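Local coordinates for flavin-dependent thymidylate synthase (Thermus thermophilus, PDB 6J61) that catalyses the reductive methylation of dUMP to dTMP, with methylenetetrahydrofolate as methyl donor, NADPH as reductant and FAD as cofactor, at the interface of chains A and B. Coordinates in Å, arbitrary orientation; residue numbers count along the deposited sequence, not the author numbering. Chains: chain A/B, Flavin-dependent thymidylate synthase.

Contact 1: the interface of chains A and B. Residues chain A 142, 146, 158-159; chain B 108, 131-132, 135, 161.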
loop_
_atom_site.group_PDB
_atom_site.type_symbol
_atom_site.label_atom_id
_atom_site.label_comp_id
_atom_site.label_asym_id
_atom_site.label_seq_id
_atom_site.Cartn_x
_atom_site.Cartn_y
_atom_site.Cartn_z
ATOM N N ALA A 142 -7.404 -21.121 33.306
ATOM C CA ALA A 142 -6.323 -20.223 33.693
ATOM C C ALA A 142 -6.712 -18.774 33.402
ATOM O O ALA A 142 -6.514 -17.885 34.223
ATOM C CB ALA A 142 -5.056 -20.593 32.940
ATOM N N LEU A 146 -6.850 -16.066 36.339
ATOM C CA LEU A 146 -6.031 -14.863 36.229
ATOM C C LEU A 146 -6.868 -13.597 36.321
ATOM O O LEU A 146 -6.507 -12.660 37.030
ATOM C CB LEU A 146 -5.278 -14.856 34.904
ATOM C CG LEU A 146 -4.116 -15.827 34.753
ATOM C CD1 LEU A 146 -3.757 -15.938 33.285
ATOM C CD2 LEU A 146 -2.935 -15.345 35.573
ATOM N N MET A 158 -3.275 -14.136 27.126
ATOM C CA MET A 158 -2.159 -14.783 26.434
ATOM C C MET A 158 -2.131 -16.305 26.582
ATOM O O MET A 158 -1.600 -17.005 25.710
ATOM C CB MET A 158 -0.812 -14.213 26.895
ATOM C CG MET A 158 -0.343 -14.669 28.268
ATOM S SD MET A 158 1.294 -14.015 28.651
ATOM C CE MET A 158 0.895 -12.337 28.924
ATOM N N VAL A 159 -2.691 -16.812 27.680
ATOM C CA VAL A 159 -2.727 -18.250 27.927
ATOM C C VAL A 159 -3.746 -18.975 27.047
ATOM O O VAL A 159 -3.810 -20.201 27.058
ATOM C CB VAL A 159 -3.064 -18.561 29.396
ATOM C CG1 VAL A 159 -1.870 -18.285 30.267
ATOM C CG2 VAL A 159 -4.234 -17.709 29.844
ATOM N N PHE B 108 3.137 -10.033 36.772
ATOM C CA PHE B 108 1.845 -9.782 36.134
ATOM C C PHE B 108 1.323 -8.383 36.463
ATOM O O PHE B 108 1.746 -7.775 37.437
ATOM C CB PHE B 108 0.820 -10.821 36.587
ATOM C CG PHE B 108 0.774 -12.047 35.726
ATOM C CD1 PHE B 108 0.385 -11.958 34.391
ATOM C CD2 PHE B 108 1.098 -13.298 36.250
ATOM C CE1 PHE B 108 0.315 -13.099 33.590
ATOM C CE2 PHE B 108 1.032 -14.443 35.460
ATOM C CZ PHE B 108 0.640 -14.345 34.128
ATOM N N LEU B 131 1.123 -21.887 37.566
ATOM C CA LEU B 131 -0.115 -21.986 36.802
ATOM C C LEU B 131 0.212 -21.859 35.318
ATOM O O LEU B 131 0.092 -22.829 34.563
ATOM C CB LEU B 131 -1.099 -20.878 37.224
ATOM C CG LEU B 131 -2.579 -20.981 36.792
ATOM C CD1 LEU B 131 -3.402 -19.891 37.470
ATOM C CD2 LEU B 131 -2.697 -20.862 35.281
ATOM N N LEU B 132 0.618 -20.657 34.910
ATOM C CA LEU B 132 0.984 -20.385 33.525
ATOM C C LEU B 132 1.896 -21.488 32.990
ATOM O O LEU B 132 1.858 -21.804 31.811
ATOM C CB LEU B 132 1.700 -19.032 33.423
ATOM C CG LEU B 132 2.320 -18.661 32.067
ATOM C CD1 LEU B 132 1.225 -18.305 31.082
ATOM C CD2 LEU B 132 3.266 -17.494 32.229
ATOM N N VAL B 135 -0.396 -24.925 32.207
ATOM C CA VAL B 135 -1.109 -24.811 30.946
ATOM C C VAL B 135 -0.145 -24.947 29.762
ATOM O O VAL B 135 -0.409 -25.711 28.833
ATOM C CB VAL B 135 -1.864 -23.466 30.856
ATOM C CG1 VAL B 135 -0.898 -22.315 30.978
ATOM C CG2 VAL B 135 -2.611 -23.380 29.543
ATOM N N PRO B 161 -0.732 -21.516 23.050
ATOM C CA PRO B 161 -1.162 -20.183 23.509
ATOM C C PRO B 161 -0.532 -18.988 22.784
ATOM O O PRO B 161 0.459 -19.123 22.062
ATOM C CB PRO B 161 -0.780 -20.204 24.973
ATOM C CG PRO B 161 0.527 -20.913 24.916
ATOM C CD PRO B 161 0.226 -22.095 24.007
#

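Contact 2: the interface of chains A and B. Residues chain A 134, 138-139; chain B 135, 138.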
loop_
_atom_site.group_PDB
_atom_site.type_symbol
_atom_site.label_atom_id
_atom_site.label_comp_id
_atom_site.label_asym_id
_atom_site.label_seq_id
_atom_site.Cartn_x
_atom_site.Cartn_y
_atom_site.Cartn_z
ATOM N N LYS A 134 -9.429 -30.640 26.250
ATOM C CA LYS A 134 -8.795 -30.532 27.555
ATOM C C LYS A 134 -8.012 -29.226 27.697
ATOM O O LYS A 134 -8.324 -28.395 28.558
ATOM C CB LYS A 134 -7.859 -31.723 27.767
ATOM C CG LYS A 134 -7.796 -32.241 29.194
ATOM C CD LYS A 134 -7.166 -31.246 30.155
ATOM C CE LYS A 134 -7.077 -31.828 31.573
ATOM N NZ LYS A 134 -8.414 -32.121 32.195
ATOM N N GLU A 138 -8.399 -26.196 30.394
ATOM C CA GLU A 138 -7.368 -25.760 31.329
ATOM C C GLU A 138 -7.076 -24.293 31.045
ATOM O O GLU A 138 -7.175 -23.437 31.929
ATOM C CB GLU A 138 -6.084 -26.588 31.145
ATOM C CG GLU A 138 -6.252 -28.085 31.390
ATOM C CD GLU A 138 -6.630 -28.405 32.827
ATOM O OE1 GLU A 138 -7.226 -29.478 33.072
ATOM O OE2 GLU A 138 -6.323 -27.587 33.718
ATOM N N ALA A 139 -6.739 -24.018 29.787
ATOM C CA ALA A 139 -6.418 -22.673 29.345
ATOM C C ALA A 139 -7.523 -21.675 29.653
ATOM O O ALA A 139 -7.248 -20.609 30.200
ATOM C CB ALA A 139 -6.111 -22.675 27.855
ATOM N N VAL B 135 -0.396 -24.925 32.207
ATOM C CA VAL B 135 -1.109 -24.811 30.946
ATOM C C VAL B 135 -0.145 -24.947 29.762
ATOM O O VAL B 135 -0.409 -25.711 28.833
ATOM C CB VAL B 135 -1.864 -23.466 30.856
ATOM C CG1 VAL B 135 -0.898 -22.315 30.978
ATOM C CG2 VAL B 135 -2.611 -23.380 29.543
ATOM N N GLU B 138 0.980 -28.672 29.351
ATOM C CA GLU B 138 -0.109 -29.472 28.818
ATOM C C GLU B 138 -0.260 -29.138 27.343
ATOM O O GLU B 138 -0.383 -30.025 26.497
ATOM C CB GLU B 138 -1.413 -29.141 29.539
ATOM C CG GLU B 138 -1.543 -29.728 30.921
ATOM C CD GLU B 138 -2.954 -29.596 31.461
ATOM O OE1 GLU B 138 -3.352 -28.473 31.848
ATOM O OE2 GLU B 138 -3.672 -30.618 31.482
#

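Contact 1: the interface of chains A and B
A:Val159 meets B:Leu132 across a hydrophobic subunit interface of the ThyX family, whose members work as homotetramers and build each FAD site from three monomers. The valine sits on the short 3-10 helix 157-159 and presents one methyl branch: with chi1 at -75°, CG1 is anti to the carbonyl carbon and faces chain B. There it lies 3.2 Å from CD1 of B:Leu132, the two side chains meeting at a slant. B:Val135, one turn further along helix 132-148, brings its CG1 to 4.2 Å from the same CG1 of A:Val159. On the backbone side of the valine, CB of B:Pro161 rests 3.4 Å from the carbonyl O of A:Met158 and also borders the backbone of A:Val159.

A second group of contacts gathers on helix 132-148 of chain A. A:Leu146 sets CD2 over one face of the B:Phe108 ring, 3.9 Å above its plane and displaced toward the rim near CZ and CE2; leucine and ring cross at about a right angle, so a methyl tip rather than the flank of the leucine bears on the aromatic surface. One turn earlier, A:Ala142 offers its small CB to B:Leu131, which reaches across from just before the chain B helix. In B:Leu131 CG stands opposite the backbone N (chi1 -166°), and CD2 arrives 3.3 Å from the A:Ala142 CB.

Contact 2: the interface of chains A and B
The carboxylates of A:Glu138 and B:Glu138, the same residue from two copies of the enzyme, meet with their planes 60° apart. B:Glu138 comes oxygens first: its OE1 sits over one face of the A:Glu138 carboxylate, to one side of the perpendicular and 3.4 Å from CD. At the edge of the A:Glu138 carboxylate, near its plane, NZ of A:Lys134 makes a salt bridge to OE1, 3.0 Å away in the same chain. The other oxygen of B:Glu138, OE2, lies 3.6 Å from CE of A:Lys134, while the lysine NZ stays 5.0 Å from it, near enough that it may temper the charge, though the two are not in contact. Although the residues are identical, their shapes differ: the A:Glu138 chain folds back at chi2 (-64°), whereas B:Glu138 runs extended beyond CG (chi2 -169°) and crosses it at about a right angle. Two acids this close may raise each other's proton affinity, and the lysine probably offsets part of the repulsion. Shortening A:Glu138 to an alanine would probably leave A:Lys134 without its salt-bridge mate and let the B:Glu138 carboxylate, deprived of the side chain it rests against, swing more freely. Beside the acids the contact turns apolar, CG2 of B:Val135 lying 3.9 Å from CB of A:Ala139. Every residue here belongs to helix 132-148, so the patch is where this helix of one subunit meets its symmetry mate in the other.

Contact 1 and contact 2 are neighbouring patches of one two-fold symmetric interface, their C-alpha centres about 9 Å apart. B:Val135 joins them, turning CG1 toward contact 1 and CG2 toward contact 2, and helix 132-148 of both chains runs through the pair. The apolar patch and the charged one thus form a continuous seam; symmetry repeats contact 1 with the chains exchanged, while the Glu138 pair of contact 2 is its own counterpart, its side chains departing from exact symmetry. The centre of contact 1 lies about 22 Å from B:Arg184 and that of contact 2 about 28 Å from A:Arg184, the predicted active-site arginine, so both probably serve assembly of the homotetramer.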